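Local coordinates for CELL WALL surface anchor family protein (Streptococcus pneumoniae, PDB 2Y1V) that builds the shaft of a pneumococcal surface pilus as its major pilin, joining with further copies of itself into a fibre, at residues I116-T121 with N298-G303; K165-K170 with D190-E195; V228-V233 with A266-K271; G315-T320 with G394-K399; I331-E336 with L355-N360. All coordinates share one frame; numbering follows the deposited sequence.

Contact 1: I116-T121 with N298-G303; sequences IHSLST and NNPDHG
The carboxamide of N299 pushes its oxygen among backbone acceptors: OD1 lies 3.0 Å from H117 O and 3.1 Å from S118 O, with no hydrogen bond in either pair. The amide nitrogen suggests why. N299 ND2 donates to S120 O at 2.7 Å with a fairly straight angle of 157°, the acceptor slightly tilted from the amide plane, and also serves D403 O in a loop beyond the contact. With CG beside its own backbone N (chi1 -54°), the N299 side chain reaches the short 3-10 segment at H117 and S118. There S118 approaches the backbone of the other segment, its CA only 3.3 Å from N298 O in a CH···O contact. Alongside, the N298 amide is turned 76° from the plane of the H117 ring, ND2 being 3.9 Å from H117 CD2, while its hydrogen bond goes to L130 O. The S120 hydroxyl turns back to I116 O and is also hydrogen-bonded to M52 N. The contact joins the loop after strand 109-115 to the loop that leaves strand 288-297. The bonds of ND2 to S120 O and D403 O support this orientation of the N299 amide, although the oxygen neighbours of OD1 are probably unfavourable.

Contact 2: K165-K170 with D190-E195; sequences KDFKGK and DVVEYE
D166 and E195 exchange both backbone hydrogen bonds of an antiparallel pair, E195 N reaching D166 O at 2.8 Å. Two residues on, K168 N donates almost straight to E193 O (2.7 Å, 177°), and the chain then leaves the strand in a type II turn from F167 to K170. Among the side chains, the E195 carboxylate makes the polar contact, reaching the turn with OE2 taking a weak bond from G169 N at 3.3 Å, while OE1 accepts from A171 N. K168 meets E193 through its aliphatic CD, 3.2 Å from E193 OE1, and the charged ends stay apart. Apolar contacts gather on F167, whose CE1 edge meets V192 CG1 at 3.3 Å. Its ring is nearly parallel to that of Y194, the planes 21° apart, but slid so far that they barely overlap. Over a face of Y194 comes the extended K165 chain, its CE 3.7 Å from Y194 CD1 and NZ 4.4 Å from the ring centroid. The geometry resembles a cation-pi pair, but NZ is joined covalently to N290 CG in a lysine-asparagine isopeptide bond and hydrogen-bonded to D213 OD2, so it is an amide nitrogen without the lysine charge. In the sheet, strand 191-200 runs between strand 149-167 and strand 268-278, and L219 of strand 219-230 packs against V192 and Y194.

Contact 3: V228-V233 with A266-K271; sequences VTVDDV and AEKTVK
K268 folds its aliphatic chain back over V230, bringing CE within 3.4 Å of V230 CG1, the two side chains crossing obliquely. Bends at chi2 (-82°) and chi3 (-66°) make this possible, and they also carry the ammonium group towards D231, where NZ and D231 OD2 form a long salt bridge of 3.6 Å. The other carboxylate oxygen of D231 has a different task: OD1 receives the N-H of T269 at 3.0 Å, on the syn side but well out of the carboxylate plane. It takes the place that the carbonyl oxygen of D231 would hold if regular pairing went on, while D231 N still donates to T269 O at 2.9 Å. The reason lies in the backbone. V230 to V233 form a type I' turn, with D231 and D232 both at positive phi, and V230 and V233 exchange backbone hydrogen bonds, giving a tight two-residue hairpin between strands 219-230 and 233-234. Strand 219-230 meanwhile pairs antiparallel with strand 268-278 in the Cna-B-like domain, T229 and K271 forming a hydrogen-bonded pair and V230 and V270 a non-hydrogen-bonded one. On the face of V230 and V270, V228 CG1 lies 4.1 Å from V270 CG1, the two valines pointing the same way. On the other face T229 and K271 stand side by side, T229 OG1 3.7 Å from K271 CB. A water there accepts from D232 N at 2.8 Å and donates to T269 O. Further along, the T269 hydroxyl is hydrogen-bonded to K199 NZ of strand 191-200.

Contact 4: G315-T320 with G394-K399; sequences GDLTLT and GEIAVK
Strands 317-320 and 395-399 run parallel, their short axes 15° apart, with hydrogen bonds passing alternately from T318 N to G394 O, I396 N to T318 O, T320 N to I396 O and V398 N to T320 O. G394, at a positive phi of 89°, lies just before the second strand. Buried aliphatic groups fill one face: L317 CD2 meets I396 CD1 at 3.6 Å, and L319 slants across V398, its CD1 3.6 Å from V398 CG2. F375 of strand 373-377 lies against both leucines. The opposite face differs. E395 bends at chi2 (-64°) so that its carboxylate lies beside T318, OE1 3.4 Å from T318 CB, while the T318 hydroxyl is hydrogen-bonded to that of T363. A water lies near T318 O (2.8 Å) and T320 OG1 (2.7 Å), with a doubtfully short approach to E395 OE1, and cannot be assumed to serve all three at once. These are the first and last strands of a mixed four-stranded sheet, adjacent at its middle, consistent with a Cna-B-like domain. The pair is thus amphipathic: backbone bonds set the spacing, aliphatic branches pack on one face, and T318, T320 and E395 with a water make the other largely polar.

Contact 5: I331-E336 with L355-N360; sequences IPAGAE and LTTDKN
T357, E336 and A333 bury the most surface here, and no hydrogen bond passes between the two segments. A333 points its methyl at the other segment, where CB lies 3.2 Å from T357 O and 3.6 Å from T357 CG2. T357 offers both branches of its side chain. The methyl, anti to the backbone N, lies against A333, whereas the hydroxyl, with chi1 at -69°, turns towards the A335 peptide, OG1 standing 3.7 Å from A335 C. This threonine stands in a type I turn from T356 to K359, closed by K359 N donating to T356 O at 3.1 Å, so A333 meets a side chain and a carbonyl of a reverse turn. E336 makes the second point of touch through its backbone and the root of its side chain. Its CA gives a CH···O contact to L355 O at 3.6 Å, and CG lies 3.8 Å from that same oxygen. Beyond CG the chain is extended and passes near T356, OE2 being 4.3 Å from T356 CG2. The contact therefore rests on van der Waals touch at the protein surface, where two loops meet. L355 itself is hydrogen-bonded through its backbone to A337, at the start of strand 337-343. Strand 317-325 lies beneath, with W323 against A333, L319 and K321 against L355, and K321 also hydrogen-bonded to N360.

In the fold
Along the chain, contact 1 closes a long loop within which contact 2 and then contact 3 are nested; contact 4 follows, with contact 5 nested inside it. Contacts 2 and 3 share one sheet, in which strands 191-200 and 268-278 are neighbours, and a weak ion pair joins E195 to K271 although the centres are 18 Å apart. Contacts 4 and 5 have centres 16 Å apart and touch through L319 with L355 and T320 with N360. Contacts 3 and 4 lie on opposite sides of the chain's centre, about 37 Å between centres. The elongated pilin is thus assembled from compact beta units, with contact 1 linking two distant portions of the sequence.

Contact 1: I116-T121 with N298-G303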
# COMPACT_ATOMS: atom_id res chain seq x y z
N ILE A 116 9.78 -25.12 -18.38
CA ILE A 116 9.60 -24.95 -16.94
C ILE A 116 9.47 -23.50 -16.55
O ILE A 116 10.46 -22.81 -16.26
CB ILE A 116 10.69 -25.69 -16.15
CG1 ILE A 116 10.65 -27.17 -16.56
CG2 ILE A 116 10.43 -25.55 -14.66
CD1 ILE A 116 11.77 -27.99 -15.99
N HIS A 117 8.21 -23.04 -16.59
CA HIS A 117 7.85 -21.65 -16.38
C HIS A 117 8.49 -21.15 -15.11
O HIS A 117 8.92 -20.02 -15.02
CB HIS A 117 6.33 -21.53 -16.23
CG HIS A 117 5.56 -21.69 -17.50
ND1 HIS A 117 4.88 -22.84 -17.82
CD2 HIS A 117 5.35 -20.84 -18.53
CE1 HIS A 117 4.29 -22.70 -18.99
NE2 HIS A 117 4.55 -21.49 -19.44
N SER A 118 8.53 -22.03 -14.13
CA SER A 118 8.96 -21.70 -12.82
C SER A 118 10.47 -21.43 -12.72
O SER A 118 10.93 -20.97 -11.69
CB SER A 118 8.56 -22.83 -11.87
OG SER A 118 8.52 -22.35 -10.55
N LEU A 119 11.21 -21.73 -13.78
CA LEU A 119 12.68 -21.56 -13.80
C LEU A 119 13.18 -20.72 -14.98
O LEU A 119 14.32 -20.85 -15.43
CB LEU A 119 13.35 -22.93 -13.85
CG LEU A 119 13.20 -23.92 -12.69
CD1 LEU A 119 13.82 -25.25 -13.10
CD2 LEU A 119 13.89 -23.41 -11.41
N SER A 120 12.33 -19.86 -15.51
CA SER A 120 12.70 -19.06 -16.66
C SER A 120 12.97 -17.62 -16.20
O SER A 120 12.81 -17.30 -15.03
CB SER A 120 11.58 -19.12 -17.70
OG SER A 120 11.43 -20.46 -18.17
N THR A 121 13.39 -16.77 -17.12
CA THR A 121 13.62 -15.39 -16.77
C THR A 121 12.83 -14.46 -17.69
O THR A 121 12.75 -13.26 -17.44
CB THR A 121 15.13 -15.07 -16.84
OG1 THR A 121 15.58 -15.21 -18.19
CG2 THR A 121 15.92 -16.02 -15.92
N ASN A 298 5.80 -15.92 -12.81
CA ASN A 298 5.86 -17.35 -13.10
C ASN A 298 6.87 -18.03 -12.17
O ASN A 298 6.85 -19.24 -11.99
CB ASN A 298 6.22 -17.59 -14.57
CG ASN A 298 5.03 -17.38 -15.49
OD1 ASN A 298 3.89 -17.24 -15.03
ND2 ASN A 298 5.27 -17.40 -16.79
N ASN A 299 7.77 -17.21 -11.61
CA ASN A 299 8.76 -17.64 -10.62
C ASN A 299 8.28 -17.15 -9.26
O ASN A 299 7.52 -16.17 -9.20
CB ASN A 299 10.13 -17.03 -10.93
CG ASN A 299 10.59 -17.30 -12.34
OD1 ASN A 299 10.17 -18.26 -12.97
ND2 ASN A 299 11.48 -16.45 -12.85
N PRO A 300 8.70 -17.80 -8.17
CA PRO A 300 8.26 -17.27 -6.87
C PRO A 300 8.77 -15.85 -6.66
O PRO A 300 9.85 -15.50 -7.17
CB PRO A 300 8.90 -18.23 -5.85
CG PRO A 300 9.16 -19.49 -6.64
CD PRO A 300 9.52 -19.01 -8.04
N ASP A 301 8.01 -15.04 -5.92
CA ASP A 301 8.33 -13.64 -5.73
C ASP A 301 8.33 -13.25 -4.26
O ASP A 301 7.50 -13.72 -3.47
CB ASP A 301 7.38 -12.73 -6.54
CG ASP A 301 7.98 -11.35 -6.82
OD1 ASP A 301 8.89 -11.24 -7.68
OD2 ASP A 301 7.55 -10.36 -6.18
N HIS A 302 9.26 -12.36 -3.89
CA HIS A 302 9.48 -11.98 -2.50
C HIS A 302 9.19 -10.51 -2.28
O HIS A 302 9.29 -10.02 -1.17
CB HIS A 302 10.94 -12.23 -2.11
CG HIS A 302 11.35 -13.66 -2.25
ND1 HIS A 302 11.89 -14.17 -3.41
CD2 HIS A 302 11.31 -14.69 -1.37
CE1 HIS A 302 12.16 -15.45 -3.24
NE2 HIS A 302 11.83 -15.79 -2.01
N GLY A 303 8.84 -9.81 -3.35
CA GLY A 303 8.51 -8.40 -3.25
C GLY A 303 7.21 -8.21 -2.49
O GLY A 303 6.40 -9.12 -2.38

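Contact 2: K165-K170 with D190-E195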
# COMPACT_ATOMS: atom_id res chain seq x y z
N LYS A 165 -7.05 -0.21 -6.87
CA LYS A 165 -7.64 -0.13 -5.53
C LYS A 165 -8.43 1.18 -5.41
O LYS A 165 -8.01 2.20 -5.92
CB LYS A 165 -6.56 -0.15 -4.46
CG LYS A 165 -7.11 0.01 -3.04
CD LYS A 165 -5.99 0.13 -2.02
CE LYS A 165 -6.54 0.47 -0.64
NZ LYS A 165 -5.43 0.82 0.29
N ASP A 166 -9.58 1.14 -4.74
CA ASP A 166 -10.37 2.34 -4.53
C ASP A 166 -11.38 2.06 -3.42
O ASP A 166 -11.42 0.96 -2.89
CB ASP A 166 -11.09 2.72 -5.82
CG ASP A 166 -11.26 4.23 -6.01
OD1 ASP A 166 -11.43 4.98 -5.02
OD2 ASP A 166 -11.24 4.68 -7.17
N PHE A 167 -12.17 3.06 -3.05
CA PHE A 167 -13.21 2.82 -2.07
C PHE A 167 -14.22 1.78 -2.59
O PHE A 167 -14.44 1.66 -3.80
CB PHE A 167 -13.93 4.12 -1.70
CG PHE A 167 -13.03 5.15 -1.06
CD1 PHE A 167 -12.35 4.86 0.11
CD2 PHE A 167 -12.87 6.40 -1.64
CE1 PHE A 167 -11.53 5.81 0.70
CE2 PHE A 167 -12.05 7.34 -1.06
CZ PHE A 167 -11.38 7.04 0.12
N LYS A 168 -14.81 1.04 -1.66
CA LYS A 168 -15.88 0.10 -1.96
C LYS A 168 -16.78 0.63 -3.08
O LYS A 168 -17.31 1.73 -3.00
CB LYS A 168 -16.72 -0.12 -0.70
CG LYS A 168 -17.88 -1.11 -0.88
CD LYS A 168 -18.67 -1.27 0.41
CE LYS A 168 -20.00 -1.96 0.16
NZ LYS A 168 -20.80 -1.16 -0.82
N GLY A 169 -16.93 -0.16 -4.14
CA GLY A 169 -17.79 0.23 -5.26
C GLY A 169 -17.12 0.94 -6.42
O GLY A 169 -17.59 0.85 -7.54
N LYS A 170 -15.99 1.61 -6.16
CA LYS A 170 -15.38 2.47 -7.17
C LYS A 170 -14.21 1.88 -7.96
O LYS A 170 -13.67 2.54 -8.86
CB LYS A 170 -14.93 3.79 -6.54
CG LYS A 170 -16.03 4.84 -6.39
CD LYS A 170 -16.59 4.89 -4.98
CE LYS A 170 -16.93 6.33 -4.57
NZ LYS A 170 -17.58 6.40 -3.23
N ASP A 190 -14.95 7.13 11.51
CA ASP A 190 -15.47 6.61 10.26
C ASP A 190 -14.75 5.34 9.86
O ASP A 190 -13.53 5.22 10.02
CB ASP A 190 -15.35 7.63 9.13
CG ASP A 190 -16.51 8.61 9.11
OD1 ASP A 190 -17.52 8.35 9.81
OD2 ASP A 190 -16.42 9.64 8.40
N VAL A 191 -15.52 4.40 9.34
CA VAL A 191 -14.94 3.17 8.83
C VAL A 191 -14.81 3.31 7.32
O VAL A 191 -15.80 3.54 6.62
CB VAL A 191 -15.79 1.95 9.22
CG1 VAL A 191 -15.36 0.74 8.42
CG2 VAL A 191 -15.67 1.68 10.73
N VAL A 192 -13.59 3.21 6.82
CA VAL A 192 -13.34 3.32 5.39
C VAL A 192 -13.34 1.94 4.77
O VAL A 192 -12.66 1.05 5.25
CB VAL A 192 -11.99 3.98 5.09
CG1 VAL A 192 -11.85 4.16 3.59
CG2 VAL A 192 -11.86 5.31 5.83
N GLU A 193 -14.12 1.76 3.72
CA GLU A 193 -14.25 0.46 3.08
C GLU A 193 -13.57 0.48 1.72
O GLU A 193 -13.90 1.31 0.86
CB GLU A 193 -15.72 0.09 2.94
CG GLU A 193 -16.33 -0.32 4.29
CD GLU A 193 -17.72 -0.92 4.19
OE1 GLU A 193 -18.60 -0.32 3.50
OE2 GLU A 193 -17.94 -1.97 4.83
N TYR A 194 -12.62 -0.43 1.55
CA TYR A 194 -11.79 -0.43 0.36
C TYR A 194 -12.07 -1.67 -0.49
O TYR A 194 -12.57 -2.68 -0.01
CB TYR A 194 -10.30 -0.43 0.75
CG TYR A 194 -9.80 0.78 1.51
CD1 TYR A 194 -9.55 1.99 0.86
CD2 TYR A 194 -9.52 0.69 2.86
CE1 TYR A 194 -9.06 3.09 1.55
CE2 TYR A 194 -9.03 1.77 3.56
CZ TYR A 194 -8.80 2.96 2.91
OH TYR A 194 -8.33 4.02 3.63
N GLU A 195 -11.64 -1.59 -1.73
CA GLU A 195 -11.89 -2.61 -2.72
C GLU A 195 -10.63 -2.77 -3.57
O GLU A 195 -10.08 -1.77 -4.09
CB GLU A 195 -13.01 -2.10 -3.60
CG GLU A 195 -13.55 -3.02 -4.63
CD GLU A 195 -14.85 -2.47 -5.23
OE1 GLU A 195 -14.82 -1.37 -5.82
OE2 GLU A 195 -15.90 -3.11 -5.09

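Contact 3: V228-V233 with A266-K271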
# COMPACT_ATOMS: atom_id res chain seq x y z
N VAL A 228 -11.99 -12.51 0.22
CA VAL A 228 -11.39 -12.64 -1.10
C VAL A 228 -12.25 -13.55 -1.95
O VAL A 228 -12.54 -14.66 -1.53
CB VAL A 228 -10.02 -13.35 -1.02
CG1 VAL A 228 -9.23 -13.13 -2.30
CG2 VAL A 228 -9.26 -12.89 0.19
N THR A 229 -12.61 -13.11 -3.14
CA THR A 229 -13.35 -13.96 -4.07
C THR A 229 -12.64 -14.05 -5.41
O THR A 229 -11.85 -13.16 -5.77
CB THR A 229 -14.82 -13.47 -4.33
OG1 THR A 229 -14.81 -12.21 -5.02
CG2 THR A 229 -15.59 -13.32 -3.02
N VAL A 230 -12.93 -15.14 -6.13
CA VAL A 230 -12.43 -15.38 -7.49
C VAL A 230 -13.63 -15.62 -8.37
O VAL A 230 -14.30 -16.65 -8.24
CB VAL A 230 -11.55 -16.63 -7.54
CG1 VAL A 230 -11.18 -16.96 -8.97
CG2 VAL A 230 -10.30 -16.43 -6.69
N ASP A 231 -13.90 -14.70 -9.29
CA ASP A 231 -15.17 -14.70 -10.01
C ASP A 231 -16.34 -14.82 -9.03
O ASP A 231 -17.18 -15.70 -9.16
CB ASP A 231 -15.21 -15.83 -11.07
CG ASP A 231 -14.32 -15.53 -12.29
OD1 ASP A 231 -13.83 -14.38 -12.40
OD2 ASP A 231 -14.12 -16.43 -13.13
N ASP A 232 -16.39 -13.93 -8.05
CA ASP A 232 -17.54 -13.85 -7.13
C ASP A 232 -17.52 -14.92 -6.04
O ASP A 232 -18.16 -14.76 -5.00
CB ASP A 232 -18.86 -13.92 -7.91
CG ASP A 232 -19.19 -12.63 -8.65
OD1 ASP A 232 -19.47 -11.61 -7.99
OD2 ASP A 232 -19.21 -12.64 -9.91
N VAL A 233 -16.78 -16.01 -6.27
CA VAL A 233 -16.74 -17.13 -5.34
C VAL A 233 -15.68 -17.00 -4.24
O VAL A 233 -14.50 -16.82 -4.51
CB VAL A 233 -16.50 -18.49 -6.07
CG1 VAL A 233 -16.56 -19.65 -5.06
CG2 VAL A 233 -17.51 -18.67 -7.21
N ALA A 266 -10.64 -18.30 -19.16
CA ALA A 266 -11.00 -16.90 -19.33
C ALA A 266 -10.32 -16.00 -18.31
O ALA A 266 -9.97 -16.44 -17.21
CB ALA A 266 -12.53 -16.73 -19.26
N GLU A 267 -10.12 -14.74 -18.68
CA GLU A 267 -9.64 -13.72 -17.75
C GLU A 267 -10.36 -13.94 -16.41
O GLU A 267 -11.59 -14.05 -16.37
CB GLU A 267 -10.00 -12.35 -18.32
CG GLU A 267 -9.03 -11.25 -18.04
CD GLU A 267 -9.63 -9.89 -18.31
OE1 GLU A 267 -10.76 -9.65 -17.84
OE2 GLU A 267 -8.96 -9.06 -18.98
N LYS A 268 -9.61 -14.03 -15.32
CA LYS A 268 -10.24 -14.28 -14.00
C LYS A 268 -10.25 -13.00 -13.14
O LYS A 268 -9.37 -12.17 -13.27
CB LYS A 268 -9.54 -15.43 -13.27
CG LYS A 268 -9.60 -16.77 -13.99
CD LYS A 268 -10.92 -17.51 -13.76
CE LYS A 268 -11.04 -17.92 -12.28
NZ LYS A 268 -11.93 -19.10 -12.03
N THR A 269 -11.24 -12.86 -12.26
CA THR A 269 -11.35 -11.62 -11.48
C THR A 269 -11.22 -11.83 -9.98
O THR A 269 -12.10 -12.43 -9.34
CB THR A 269 -12.66 -10.88 -11.74
OG1 THR A 269 -12.66 -10.35 -13.07
CG2 THR A 269 -12.80 -9.73 -10.74
N VAL A 270 -10.13 -11.32 -9.41
CA VAL A 270 -9.95 -11.47 -7.98
C VAL A 270 -10.41 -10.22 -7.24
O VAL A 270 -9.99 -9.12 -7.56
CB VAL A 270 -8.50 -11.76 -7.62
CG1 VAL A 270 -8.40 -12.08 -6.16
CG2 VAL A 270 -7.98 -12.91 -8.48
N LYS A 271 -11.28 -10.39 -6.25
CA LYS A 271 -11.70 -9.25 -5.44
C LYS A 271 -11.38 -9.40 -3.96
O LYS A 271 -11.73 -10.40 -3.34
CB LYS A 271 -13.18 -8.96 -5.65
CG LYS A 271 -13.65 -7.68 -4.98
CD LYS A 271 -15.05 -7.31 -5.44
CE LYS A 271 -15.62 -6.17 -4.62
NZ LYS A 271 -17.11 -6.24 -4.67
O HOH W 1 -14.53 -11.90 -7.40

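Contact 4: G315-T320 with G394-K399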
# COMPACT_ATOMS: atom_id res chain seq x y z
N GLY A 315 14.79 15.43 11.31
CA GLY A 315 14.18 15.52 9.99
C GLY A 315 14.96 14.71 8.97
O GLY A 315 14.95 15.04 7.77
N ASP A 316 15.64 13.68 9.45
CA ASP A 316 16.53 12.82 8.66
C ASP A 316 15.89 11.44 8.49
O ASP A 316 15.30 10.89 9.43
CB ASP A 316 17.87 12.65 9.38
CG ASP A 316 18.77 13.88 9.28
OD1 ASP A 316 18.80 14.55 8.22
OD2 ASP A 316 19.48 14.18 10.27
N LEU A 317 16.01 10.88 7.29
CA LEU A 317 15.45 9.58 6.93
C LEU A 317 16.42 8.88 5.99
O LEU A 317 16.82 9.44 4.97
CB LEU A 317 14.13 9.78 6.20
CG LEU A 317 13.08 8.68 6.14
CD1 LEU A 317 11.94 9.16 5.28
CD2 LEU A 317 13.63 7.37 5.63
N THR A 318 16.77 7.64 6.32
CA THR A 318 17.80 6.91 5.64
C THR A 318 17.27 5.64 5.01
O THR A 318 16.57 4.86 5.67
CB THR A 318 18.95 6.53 6.61
OG1 THR A 318 19.59 7.73 7.06
CG2 THR A 318 19.98 5.65 5.91
N LEU A 319 17.62 5.43 3.74
CA LEU A 319 17.32 4.19 3.03
C LEU A 319 18.56 3.35 2.99
O LEU A 319 19.65 3.88 2.79
CB LEU A 319 16.92 4.46 1.57
CG LEU A 319 16.91 3.26 0.62
CD1 LEU A 319 15.71 2.44 0.90
CD2 LEU A 319 16.89 3.75 -0.83
N THR A 320 18.39 2.05 3.15
CA THR A 320 19.51 1.13 3.12
C THR A 320 19.12 -0.09 2.32
O THR A 320 18.12 -0.72 2.62
CB THR A 320 19.90 0.72 4.54
OG1 THR A 320 20.02 1.90 5.35
CG2 THR A 320 21.23 -0.04 4.54
N GLY A 394 13.27 7.10 11.13
CA GLY A 394 14.44 7.52 10.40
C GLY A 394 15.13 6.43 9.61
O GLY A 394 16.13 6.71 8.93
N GLU A 395 14.61 5.20 9.69
CA GLU A 395 15.22 4.08 8.96
C GLU A 395 14.24 3.27 8.09
O GLU A 395 13.24 2.73 8.59
CB GLU A 395 15.96 3.15 9.91
CG GLU A 395 17.02 3.81 10.79
CD GLU A 395 18.18 4.39 10.00
OE1 GLU A 395 18.30 4.06 8.80
OE2 GLU A 395 18.97 5.19 10.59
N ILE A 396 14.54 3.16 6.80
CA ILE A 396 13.81 2.24 5.93
C ILE A 396 14.79 1.33 5.23
O ILE A 396 15.76 1.79 4.61
CB ILE A 396 12.99 2.99 4.87
CG1 ILE A 396 11.81 3.70 5.52
CG2 ILE A 396 12.47 2.03 3.83
CD1 ILE A 396 11.29 4.80 4.69
N ALA A 397 14.53 0.03 5.32
CA ALA A 397 15.41 -0.97 4.70
C ALA A 397 14.70 -1.76 3.61
O ALA A 397 13.53 -2.12 3.75
CB ALA A 397 16.00 -1.90 5.75
N VAL A 398 15.44 -2.03 2.54
CA VAL A 398 14.90 -2.68 1.36
C VAL A 398 15.81 -3.80 0.93
O VAL A 398 17.04 -3.65 0.88
CB VAL A 398 14.76 -1.70 0.20
CG1 VAL A 398 14.24 -2.42 -1.04
CG2 VAL A 398 13.81 -0.59 0.59
N LYS A 399 15.22 -4.94 0.63
CA LYS A 399 15.98 -6.07 0.19
C LYS A 399 15.59 -6.42 -1.24
O LYS A 399 14.39 -6.57 -1.55
CB LYS A 399 15.77 -7.26 1.13
CG LYS A 399 16.34 -8.53 0.58
CD LYS A 399 16.99 -9.39 1.66
CE LYS A 399 16.00 -9.92 2.67
NZ LYS A 399 16.71 -10.82 3.64
O HOH W 2 17.83 2.64 6.81

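Contact 5: I331-E336 with L355-N360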
# COMPACT_ATOMS: atom_id res chain seq x y z
N ILE A 331 24.29 -11.40 -2.47
CA ILE A 331 24.97 -11.20 -3.73
C ILE A 331 25.36 -9.72 -3.84
O ILE A 331 24.87 -8.89 -3.08
CB ILE A 331 24.11 -11.64 -4.94
CG1 ILE A 331 22.71 -11.03 -4.89
CG2 ILE A 331 24.05 -13.15 -5.02
CD1 ILE A 331 21.89 -11.24 -6.18
N PRO A 332 26.26 -9.41 -4.78
CA PRO A 332 26.69 -8.02 -5.00
C PRO A 332 25.63 -7.18 -5.71
O PRO A 332 24.85 -7.70 -6.50
CB PRO A 332 27.93 -8.15 -5.88
CG PRO A 332 28.02 -9.57 -6.32
CD PRO A 332 26.93 -10.38 -5.66
N ALA A 333 25.63 -5.88 -5.44
CA ALA A 333 24.66 -4.97 -6.04
C ALA A 333 24.37 -5.27 -7.52
O ALA A 333 25.26 -5.26 -8.37
CB ALA A 333 25.11 -3.52 -5.86
N GLY A 334 23.10 -5.52 -7.82
CA GLY A 334 22.70 -5.88 -9.18
C GLY A 334 22.79 -4.74 -10.18
O GLY A 334 23.08 -4.95 -11.35
N ALA A 335 22.52 -3.52 -9.74
CA ALA A 335 22.60 -2.38 -10.64
C ALA A 335 22.29 -1.10 -9.90
O ALA A 335 22.09 -1.09 -8.69
CB ALA A 335 21.64 -2.55 -11.82
N GLU A 336 22.23 -0.01 -10.65
CA GLU A 336 21.80 1.25 -10.10
C GLU A 336 20.36 1.06 -9.62
O GLU A 336 19.58 0.30 -10.20
CB GLU A 336 21.91 2.33 -11.16
CG GLU A 336 22.10 3.73 -10.59
CD GLU A 336 22.40 4.78 -11.67
OE1 GLU A 336 21.51 5.00 -12.53
OE2 GLU A 336 23.50 5.39 -11.64
N LEU A 355 20.95 5.06 -5.90
CA LEU A 355 22.01 4.36 -5.20
C LEU A 355 22.87 3.71 -6.25
O LEU A 355 22.41 2.80 -6.94
CB LEU A 355 21.42 3.27 -4.30
CG LEU A 355 21.26 3.53 -2.80
CD1 LEU A 355 20.88 4.97 -2.50
CD2 LEU A 355 20.27 2.55 -2.16
N THR A 356 24.12 4.19 -6.40
CA THR A 356 25.05 3.53 -7.29
C THR A 356 25.42 2.19 -6.67
O THR A 356 25.30 2.01 -5.45
CB THR A 356 26.32 4.38 -7.62
OG1 THR A 356 27.20 4.46 -6.49
CG2 THR A 356 25.95 5.78 -8.10
N THR A 357 25.87 1.27 -7.51
CA THR A 357 26.31 -0.07 -7.12
C THR A 357 27.27 -0.19 -5.91
O THR A 357 27.32 -1.23 -5.25
CB THR A 357 26.97 -0.75 -8.33
OG1 THR A 357 25.95 -1.03 -9.30
CG2 THR A 357 27.67 -2.05 -7.92
N ASP A 358 28.02 0.88 -5.63
CA ASP A 358 29.03 0.86 -4.58
C ASP A 358 28.56 1.43 -3.24
O ASP A 358 29.11 1.08 -2.19
CB ASP A 358 30.25 1.67 -5.05
CG ASP A 358 29.85 2.96 -5.72
OD1 ASP A 358 29.13 2.90 -6.75
OD2 ASP A 358 30.22 4.03 -5.20
N LYS A 359 27.56 2.30 -3.29
CA LYS A 359 27.06 2.99 -2.09
C LYS A 359 25.66 2.49 -1.76
O LYS A 359 24.71 2.85 -2.44
CB LYS A 359 27.02 4.50 -2.35
CG LYS A 359 25.80 4.94 -3.17
CD LYS A 359 25.95 6.34 -3.77
CE LYS A 359 24.59 6.88 -4.23
NZ LYS A 359 23.76 7.43 -3.11
N ASN A 360 25.52 1.68 -0.72
CA ASN A 360 24.23 1.04 -0.48
C ASN A 360 23.24 1.81 0.41
O ASN A 360 22.22 1.24 0.83
CB ASN A 360 24.44 -0.36 0.10
CG ASN A 360 24.56 -0.34 1.59
OD1 ASN A 360 25.33 0.45 2.15
ND2 ASN A 360 23.79 -1.18 2.26